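Beta-mannosidase (Trichoderma harzianum, PDB 4CVU) probably hydrolyses terminal, non-reducing beta-D-mannose residues from beta-mannosides, as a fungal exo-acting enzyme of glycoside hydrolase family 2. Local coordinates at residues 236-241 with 249-254; 603-608 with 721-726. All coordinates share one frame; numbering follows the deposited sequence.

Contact 1 (236-241 with 249-254)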
ATOM      1  N   PHE A 236      41.939 -32.404   5.627  1.00 43.20           N
ATOM      2  CA  PHE A 236      41.382 -33.663   6.122  1.00 43.90           C
ATOM      3  C   PHE A 236      42.429 -34.407   6.963  1.00 45.19           C
ATOM      4  O   PHE A 236      43.593 -34.013   6.996  1.00 44.96           O
ATOM      5  CB  PHE A 236      40.901 -34.542   4.963  1.00 43.16           C
ATOM      6  CG  PHE A 236      41.931 -34.778   3.901  1.00 45.98           C
ATOM      7  CD1 PHE A 236      42.226 -33.797   2.952  1.00 46.13           C
ATOM      8  CD2 PHE A 236      42.616 -35.982   3.847  1.00 46.36           C
ATOM      9  CE1 PHE A 236      43.169 -34.016   1.986  1.00 47.16           C
ATOM     10  CE2 PHE A 236      43.577 -36.206   2.883  1.00 47.25           C
ATOM     11  CZ  PHE A 236      43.860 -35.216   1.955  1.00 48.41           C
ATOM     12  N   ARG A 237      41.991 -35.455   7.657  1.00 45.47           N
ATOM     13  CA  ARG A 237      42.907 -36.309   8.400  1.00 47.90           C
ATOM     14  C   ARG A 237      43.518 -37.288   7.420  1.00 49.03           C
ATOM     15  O   ARG A 237      42.862 -37.757   6.478  1.00 47.75           O
ATOM     16  CB  ARG A 237      42.169 -37.068   9.514  1.00 47.88           C
ATOM     17  CG  ARG A 237      41.607 -36.197  10.646  1.00 46.69           C
ATOM     18  CD  ARG A 237      42.673 -35.823  11.655  1.00 47.58           C
ATOM     19  NE  ARG A 237      42.167 -35.018  12.763  1.00 46.71           N
ATOM     20  CZ  ARG A 237      42.865 -34.699  13.857  1.00 48.16           C
ATOM     21  NH1 ARG A 237      44.115 -35.131  14.014  1.00 49.81           N
ATOM     22  NH2 ARG A 237      42.319 -33.954  14.814  1.00 46.93           N
ATOM     23  N   LYS A 238      44.776 -37.623   7.645  1.00 51.19           N
ATOM     24  CA  LYS A 238      45.438 -38.538   6.751  1.00 51.73           C
ATOM     25  C   LYS A 238      44.684 -39.882   6.733  1.00 49.84           C
ATOM     26  O   LYS A 238      44.282 -40.401   7.771  1.00 50.01           O
ATOM     27  CB  LYS A 238      46.891 -38.719   7.167  1.00 57.42           C
ATOM     28  CG  LYS A 238      47.740 -39.334   6.078  1.00 60.09           C
ATOM     29  CD  LYS A 238      49.207 -38.942   6.196  1.00 65.81           C
ATOM     30  CE  LYS A 238      50.008 -39.566   5.056  1.00 68.93           C
ATOM     31  NZ  LYS A 238      49.404 -39.209   3.726  1.00 70.14           N
ATOM     32  N   GLY A 239      44.469 -40.419   5.543  1.00 49.28           N
ATOM     33  CA  GLY A 239      43.709 -41.667   5.366  1.00 50.26           C
ATOM     34  C   GLY A 239      42.185 -41.492   5.294  1.00 49.39           C
ATOM     35  O   GLY A 239      41.465 -42.465   5.128  1.00 47.73           O
ATOM     36  N   GLN A 240      41.701 -40.261   5.447  1.00 47.72           N
ATOM     37  CA  GLN A 240      40.247 -39.996   5.512  1.00 47.38           C
ATOM     38  C   GLN A 240      39.593 -40.180   4.157  1.00 47.34           C
ATOM     39  O   GLN A 240      40.101 -39.713   3.137  1.00 47.32           O
ATOM     40  CB  GLN A 240      39.963 -38.578   6.052  1.00 46.91           C
ATOM     41  CG  GLN A 240      38.481 -38.171   6.115  1.00 45.54           C
ATOM     42  CD  GLN A 240      38.256 -36.827   6.801  1.00 47.03           C
ATOM     43  OE1 GLN A 240      39.193 -36.135   7.226  1.00 44.99           O
ATOM     44  NE2 GLN A 240      36.967 -36.452   6.939  1.00 46.37           N
ATOM     45  N   PHE A 241      38.430 -40.802   4.159  1.00 48.54           N
ATOM     46  CA  PHE A 241      37.582 -40.853   2.987  1.00 48.81           C
ATOM     47  C   PHE A 241      36.148 -40.369   3.264  1.00 46.61           C
ATOM     48  O   PHE A 241      35.702 -40.373   4.394  1.00 49.11           O
ATOM     49  CB  PHE A 241      37.548 -42.273   2.433  1.00 52.17           C
ATOM     50  CG  PHE A 241      36.735 -42.401   1.176  1.00 53.29           C
ATOM     51  CD1 PHE A 241      37.187 -41.858  -0.012  1.00 54.88           C
ATOM     52  CD2 PHE A 241      35.494 -42.994   1.200  1.00 54.11           C
ATOM     53  CE1 PHE A 241      36.433 -41.967  -1.161  1.00 55.85           C
ATOM     54  CE2 PHE A 241      34.738 -43.089   0.058  1.00 55.36           C
ATOM     55  CZ  PHE A 241      35.214 -42.584  -1.125  1.00 53.66           C
ATOM     56  N   THR A 249      43.584 -39.140  15.659  1.00 50.23           N
ATOM     57  CA  THR A 249      44.974 -39.061  16.130  1.00 51.67           C
ATOM     58  C   THR A 249      45.972 -38.816  14.982  1.00 53.49           C
ATOM     59  O   THR A 249      47.140 -38.620  15.225  1.00 55.50           O
ATOM     60  CB  THR A 249      45.418 -40.357  16.867  1.00 50.59           C
ATOM     61  OG1 THR A 249      45.634 -41.391  15.921  1.00 50.34           O
ATOM     62  CG2 THR A 249      44.396 -40.822  17.895  1.00 48.75           C
ATOM     63  N   ALA A 250      45.494 -38.822  13.739  1.00 53.22           N
ATOM     64  CA  ALA A 250      46.333 -38.757  12.565  1.00 51.42           C
ATOM     65  C   ALA A 250      46.717 -37.337  12.182  1.00 51.17           C
ATOM     66  O   ALA A 250      46.059 -36.387  12.586  1.00 49.39           O
ATOM     67  CB  ALA A 250      45.642 -39.446  11.396  1.00 50.85           C
ATOM     68  N   PRO A 251      47.800 -37.191  11.406  1.00 51.68           N
ATOM     69  CA  PRO A 251      48.190 -35.848  10.947  1.00 54.10           C
ATOM     70  C   PRO A 251      47.206 -35.203   9.951  1.00 52.17           C
ATOM     71  O   PRO A 251      46.463 -35.901   9.255  1.00 50.26           O
ATOM     72  CB  PRO A 251      49.568 -36.071  10.290  1.00 54.65           C
ATOM     73  CG  PRO A 251      49.671 -37.537  10.043  1.00 54.32           C
ATOM     74  CD  PRO A 251      48.786 -38.224  11.037  1.00 53.08           C
ATOM     75  N   TRP A 252      47.220 -33.878   9.898  1.00 52.09           N
ATOM     76  CA  TRP A 252      46.377 -33.138   8.946  1.00 52.73           C
ATOM     77  C   TRP A 252      47.063 -33.100   7.588  1.00 54.27           C
ATOM     78  O   TRP A 252      48.273 -32.939   7.522  1.00 56.10           O
ATOM     79  CB  TRP A 252      46.126 -31.712   9.442  1.00 51.51           C
ATOM     80  CG  TRP A 252      45.204 -31.643  10.603  1.00 50.72           C
ATOM     81  CD1 TRP A 252      45.536 -31.416  11.907  1.00 52.77           C
ATOM     82  CD2 TRP A 252      43.786 -31.797  10.570  1.00 51.01           C
ATOM     83  NE1 TRP A 252      44.402 -31.418  12.694  1.00 52.15           N
ATOM     84  CE2 TRP A 252      43.318 -31.662  11.895  1.00 51.15           C
ATOM     85  CE3 TRP A 252      42.862 -32.045   9.548  1.00 48.17           C
ATOM     86  CZ2 TRP A 252      41.966 -31.758  12.221  1.00 51.20           C
ATOM     87  CZ3 TRP A 252      41.522 -32.144   9.878  1.00 50.51           C
ATOM     88  CH2 TRP A 252      41.084 -32.004  11.197  1.00 49.82           C
ATOM     89  N   VAL A 253      46.309 -33.296   6.512  1.00 50.76           N
ATOM     90  CA  VAL A 253      46.818 -33.041   5.178  1.00 49.30           C
ATOM     91  C   VAL A 253      46.085 -31.817   4.658  1.00 50.93           C
ATOM     92  O   VAL A 253      44.846 -31.764   4.718  1.00 51.20           O
ATOM     93  CB  VAL A 253      46.591 -34.215   4.215  1.00 50.41           C
ATOM     94  CG1 VAL A 253      47.182 -33.897   2.839  1.00 52.10           C
ATOM     95  CG2 VAL A 253      47.192 -35.500   4.764  1.00 50.80           C
ATOM     96  N   VAL A 254      46.847 -30.819   4.223  1.00 48.74           N
ATOM     97  CA  VAL A 254      46.328 -29.642   3.552  1.00 47.54           C
ATOM     98  C   VAL A 254      46.611 -29.769   2.060  1.00 49.92           C
ATOM     99  O   VAL A 254      47.754 -29.759   1.651  1.00 50.54           O
ATOM    100  CB  VAL A 254      46.998 -28.375   4.079  1.00 48.73           C
ATOM    101  CG1 VAL A 254      46.477 -27.131   3.356  1.00 47.69           C
ATOM    102  CG2 VAL A 254      46.793 -28.256   5.590  1.00 47.80           C
TER
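Arg-237 lays its side chain over one face of the Trp-252 indole, with CD 4.0 Å from the centroid of the six-membered ring and 4° off its normal, a CH-pi contact. The chain bends at chi2 (-81°), which sets CD over that ring; farther out Arg-237 NE sits 3.3 Å from Trp-252 CZ2 and the guanidinium is tilted 33° to the indole. In the guanidinium plane Arg-237 NH1 donates to Ala-250 O, 2.7 Å away. An alanine in place of Arg-237 would probably uncover this indole face and cost the Ala-250 carbonyl its side-chain donor. Phe-236 and Val-253 run alongside each other on one face of the sheet: Val-253 CB stands over the phenyl face toward its rim, and Val-253 CG1 is 3.7 Å from Phe-236 CZ. Their backbones form an antiparallel hydrogen-bonded pair, Phe-236 N to Val-253 O (3.1 Å) and Val-253 N to Phe-236 O (2.9 Å). An attached glycan touches the Phe-236 ring; Phe-348 meets Trp-252 edge-to-face. Lys-238, within a type II turn from Arg-237 to Gln-240, continues the pairing from its N to Pro-251 O. The arrangement is that of adjacent antiparallel strands at the edge of an immunoglobulin-like beta-sandwich of family 2.

Contact 2 (603-608 with 721-726)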
ATOM      1  N   ILE A 603       0.606  -8.540  11.027  1.00 33.07           N
ATOM      2  CA  ILE A 603      -0.032  -7.487  10.249  1.00 33.66           C
ATOM      3  C   ILE A 603       0.998  -6.432   9.805  1.00 33.33           C
ATOM      4  O   ILE A 603       0.818  -5.812   8.746  1.00 33.73           O
ATOM      5  CB  ILE A 603      -1.242  -6.837  10.976  1.00 34.25           C
ATOM      6  CG1 ILE A 603      -1.916  -5.794  10.072  1.00 34.84           C
ATOM      7  CG2 ILE A 603      -0.846  -6.204  12.313  1.00 35.35           C
ATOM      8  CD1 ILE A 603      -3.231  -5.268  10.597  1.00 36.23           C
ATOM      9  N   GLN A 604       2.075  -6.223  10.571  1.00 32.72           N
ATOM     10  CA  GLN A 604       3.057  -5.165  10.173  1.00 32.10           C
ATOM     11  C   GLN A 604       3.775  -5.672   8.923  1.00 33.10           C
ATOM     12  O   GLN A 604       4.128  -4.902   8.038  1.00 30.85           O
ATOM     13  CB  GLN A 604       4.087  -4.845  11.264  1.00 33.90           C
ATOM     14  CG  GLN A 604       3.511  -4.234  12.561  1.00 33.23           C
ATOM     15  CD  GLN A 604       2.837  -5.232  13.491  1.00 34.43           C
ATOM     16  OE1 GLN A 604       2.906  -6.421  13.315  1.00 36.47           O
ATOM     17  NE2 GLN A 604       2.198  -4.721  14.525  1.00 36.43           N
ATOM     18  N   THR A 605       3.995  -7.004   8.855  1.00 30.26           N
ATOM     19  CA  THR A 605       4.617  -7.592   7.676  1.00 30.75           C
ATOM     20  C   THR A 605       3.627  -7.470   6.473  1.00 31.73           C
ATOM     21  O   THR A 605       3.978  -6.832   5.435  1.00 31.70           O
ATOM     22  CB  THR A 605       5.138  -9.024   7.922  1.00 29.15           C
ATOM     23  OG1 THR A 605       6.362  -9.013   8.722  1.00 28.69           O
ATOM     24  CG2 THR A 605       5.412  -9.680   6.643  1.00 30.08           C
ATOM     25  N   TRP A 606       2.375  -7.952   6.636  1.00 29.85           N
ATOM     26  CA  TRP A 606       1.351  -7.773   5.585  1.00 30.07           C
ATOM     27  C   TRP A 606       1.345  -6.338   5.083  1.00 31.31           C
ATOM     28  O   TRP A 606       1.256  -6.077   3.868  1.00 32.48           O
ATOM     29  CB  TRP A 606      -0.015  -8.021   6.103  1.00 28.69           C
ATOM     30  CG  TRP A 606      -0.316  -9.509   6.115  1.00 28.18           C
ATOM     31  CD1 TRP A 606      -0.537 -10.272   7.184  1.00 28.89           C
ATOM     32  CD2 TRP A 606      -0.359 -10.356   4.978  1.00 28.31           C
ATOM     33  NE1 TRP A 606      -0.784 -11.606   6.791  1.00 28.14           N
ATOM     34  CE2 TRP A 606      -0.674 -11.662   5.428  1.00 28.70           C
ATOM     35  CE3 TRP A 606      -0.196 -10.144   3.610  1.00 28.78           C
ATOM     36  CZ2 TRP A 606      -0.815 -12.724   4.549  1.00 29.26           C
ATOM     37  CZ3 TRP A 606      -0.343 -11.187   2.745  1.00 29.34           C
ATOM     38  CH2 TRP A 606      -0.654 -12.486   3.218  1.00 29.30           C
ATOM     39  N   GLN A 607       1.365  -5.423   6.022  1.00 32.25           N
ATOM     40  CA  GLN A 607       1.234  -4.003   5.695  1.00 33.69           C
ATOM     41  C   GLN A 607       2.319  -3.488   4.736  1.00 34.30           C
ATOM     42  O   GLN A 607       2.186  -2.411   4.114  1.00 34.35           O
ATOM     43  CB  GLN A 607       1.205  -3.176   6.978  1.00 34.27           C
ATOM     44  CG  GLN A 607      -0.150  -3.161   7.647  1.00 35.11           C
ATOM     45  CD  GLN A 607      -0.121  -2.461   8.988  1.00 36.05           C
ATOM     46  OE1 GLN A 607       0.818  -2.595   9.795  1.00 36.78           O
ATOM     47  NE2 GLN A 607      -1.123  -1.705   9.219  1.00 37.14           N
ATOM     48  N   GLN A 608       3.410  -4.237   4.629  1.00 34.53           N
ATOM     49  CA  GLN A 608       4.499  -3.865   3.742  1.00 35.01           C
ATOM     50  C   GLN A 608       4.122  -4.066   2.273  1.00 35.64           C
ATOM     51  O   GLN A 608       4.647  -3.384   1.430  1.00 36.01           O
ATOM     52  CB  GLN A 608       5.747  -4.711   4.054  1.00 34.07           C
ATOM     53  CG  GLN A 608       6.307  -4.491   5.444  1.00 33.70           C
ATOM     54  CD  GLN A 608       7.396  -5.486   5.815  1.00 32.27           C
ATOM     55  OE1 GLN A 608       7.825  -6.326   5.010  1.00 31.16           O
ATOM     56  NE2 GLN A 608       7.866  -5.378   7.040  1.00 32.50           N
ATOM     57  N   GLU A 721       9.989 -13.708   9.340  1.00 36.79           N
ATOM     58  CA  GLU A 721       9.246 -13.099   8.262  1.00 37.35           C
ATOM     59  C   GLU A 721      10.266 -12.343   7.377  1.00 39.24           C
ATOM     60  O   GLU A 721      11.462 -12.258   7.727  1.00 38.52           O
ATOM     61  CB  GLU A 721       8.094 -12.217   8.850  1.00 37.61           C
ATOM     62  CG  GLU A 721       7.063 -12.988   9.699  1.00 36.37           C
ATOM     63  CD  GLU A 721       6.106 -12.087  10.496  1.00 37.00           C
ATOM     64  OE1 GLU A 721       6.084 -10.855  10.273  1.00 34.39           O
ATOM     65  OE2 GLU A 721       5.329 -12.607  11.318  1.00 34.78           O
ATOM     66  N   TYR A 722       9.803 -11.889   6.216  1.00 38.44           N
ATOM     67  CA  TYR A 722      10.649 -11.410   5.160  1.00 39.96           C
ATOM     68  C   TYR A 722      11.690 -10.425   5.664  1.00 40.50           C
ATOM     69  O   TYR A 722      12.870 -10.484   5.260  1.00 38.65           O
ATOM     70  CB  TYR A 722       9.821 -10.830   4.005  1.00 39.59           C
ATOM     71  CG  TYR A 722      10.615 -10.174   2.874  1.00 40.47           C
ATOM     72  CD1 TYR A 722      11.444 -10.916   2.000  1.00 38.89           C
ATOM     73  CD2 TYR A 722      10.529  -8.808   2.672  1.00 40.58           C
ATOM     74  CE1 TYR A 722      12.156 -10.285   0.998  1.00 39.99           C
ATOM     75  CE2 TYR A 722      11.236  -8.182   1.672  1.00 41.89           C
ATOM     76  CZ  TYR A 722      12.042  -8.930   0.809  1.00 41.62           C
ATOM     77  OH  TYR A 722      12.721  -8.254  -0.208  1.00 42.36           O
ATOM     78  N   ASP A 723      11.272  -9.567   6.591  1.00 39.84           N
ATOM     79  CA  ASP A 723      12.150  -8.434   7.003  1.00 40.57           C
ATOM     80  C   ASP A 723      12.967  -8.863   8.217  1.00 39.27           C
ATOM     81  O   ASP A 723      13.778  -8.124   8.737  1.00 39.82           O
ATOM     82  CB  ASP A 723      11.345  -7.180   7.249  1.00 41.62           C
ATOM     83  CG  ASP A 723      10.551  -7.174   8.558  1.00 40.30           C
ATOM     84  OD1 ASP A 723      10.307  -8.213   9.259  1.00 38.89           O
ATOM     85  OD2 ASP A 723      10.081  -6.051   8.830  1.00 41.04           O
ATOM     86  N   GLY A 724      12.692 -10.079   8.674  1.00 37.41           N
ATOM     87  CA  GLY A 724      13.373 -10.620   9.826  1.00 38.28           C
ATOM     88  C   GLY A 724      12.553 -10.757  11.096  1.00 36.90           C
ATOM     89  O   GLY A 724      13.037 -11.364  12.035  1.00 36.98           O
ATOM     90  N   ARG A 725      11.320 -10.210  11.123  1.00 36.16           N
ATOM     91  CA  ARG A 725      10.511 -10.131  12.339  1.00 34.87           C
ATOM     92  C   ARG A 725      10.239 -11.559  12.775  1.00 33.85           C
ATOM     93  O   ARG A 725       9.898 -12.351  11.955  1.00 33.94           O
ATOM     94  CB  ARG A 725       9.126  -9.505  12.049  1.00 35.46           C
ATOM     95  CG  ARG A 725       8.204  -9.464  13.281  1.00 35.30           C
ATOM     96  CD  ARG A 725       6.855  -8.837  13.042  1.00 35.02           C
ATOM     97  NE  ARG A 725       6.985  -7.384  12.938  1.00 35.91           N
ATOM     98  CZ  ARG A 725       6.836  -6.499  13.937  1.00 37.25           C
ATOM     99  NH1 ARG A 725       6.519  -6.880  15.164  1.00 37.35           N
ATOM    100  NH2 ARG A 725       7.024  -5.184  13.691  1.00 37.79           N
ATOM    101  N   TRP A 726      10.352 -11.802  14.055  1.00 34.74           N
ATOM    102  CA  TRP A 726      10.025 -13.080  14.686  1.00 35.39           C
ATOM    103  C   TRP A 726       8.514 -13.303  14.821  1.00 36.15           C
ATOM    104  O   TRP A 726       7.804 -12.493  15.384  1.00 37.16           O
ATOM    105  CB  TRP A 726      10.673 -13.117  16.046  1.00 35.41           C
ATOM    106  CG  TRP A 726      12.138 -13.311  16.009  1.00 35.13           C
ATOM    107  CD1 TRP A 726      12.983 -12.851  15.092  1.00 35.78           C
ATOM    108  CD2 TRP A 726      12.922 -14.080  16.926  1.00 35.80           C
ATOM    109  NE1 TRP A 726      14.275 -13.234  15.374  1.00 36.28           N
ATOM    110  CE2 TRP A 726      14.264 -13.989  16.502  1.00 35.23           C
ATOM    111  CE3 TRP A 726      12.633 -14.777  18.095  1.00 34.20           C
ATOM    112  CZ2 TRP A 726      15.299 -14.617  17.165  1.00 36.07           C
ATOM    113  CZ3 TRP A 726      13.667 -15.383  18.772  1.00 35.86           C
ATOM    114  CH2 TRP A 726      14.991 -15.324  18.280  1.00 35.45           C
TER
HETATM  115  O   HOH W   1       7.478  -6.851  10.016  1.00 29.89           O
HETATM  116  O   HOH W   2       8.429  -8.539   6.460  1.00 29.92           O
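Gln-608 NE2 donates directly to Asp-723 OD2 (2.9 Å); the acceptor is in the amide plane, but the donor approaches from above the carboxylate plane, 65° out of it. A second direct polar contact, Thr-605 OG1 to Glu-721 OE1, is modelled so short that its detail is doubtful. Glu-721 OE1 also bonds to Ser-602 OG, whose oxygen accepts from Thr-605 N, joining the carboxylate to the first turn of the helix. Two waters bridge the segments. Water 1 donates to Thr-605 OG1 and Asp-723 OD2 and accepts from Arg-725 NE (3.0 Å). Water 2 donates to Thr-605 OG1 and, at 2.7 Å, to Gln-608 OE1, and accepts a weak bond from Asp-723 N. The remaining contact is a stack of flat polar groups: the Gln-604 amide lies over the Arg-725 guanidinium, planes 20° apart, with OE1 above its centre. The extended chain of Arg-725 bends at chi3 (-74°), which places NE; beyond it NH1 reaches His-891 O. Asp-723 OD1 accepts from Arg-725 N (2.9 Å), an Asx turn overlapping the type I beta turn from Glu-721 to Gly-724, in the loop between strand 702-705 and helix 729-736 that packs on helix 603-609.

Overall arrangement
From the N terminus, the chain first makes contact 1, where strand 227-237 turns back through a short connection, seven residues between the two segments, into strand 252-261; it pairs an outermost strand of the seven-stranded antiparallel sheet with its neighbour. The chain completes that sheet, then lays down most of the mixed sheet, whose last strand, 702-705, falls inside the much longer loop that contact 2 closes. That loop has 112 residues between its segments, about half of them helical, and brings the stretch before helix 729-736 against helix 603-609. The contacts are in series, neither nested nor crossed. The centres of contacts 1 and 2 are about 47 Å apart, on opposite sides of the chain's centre.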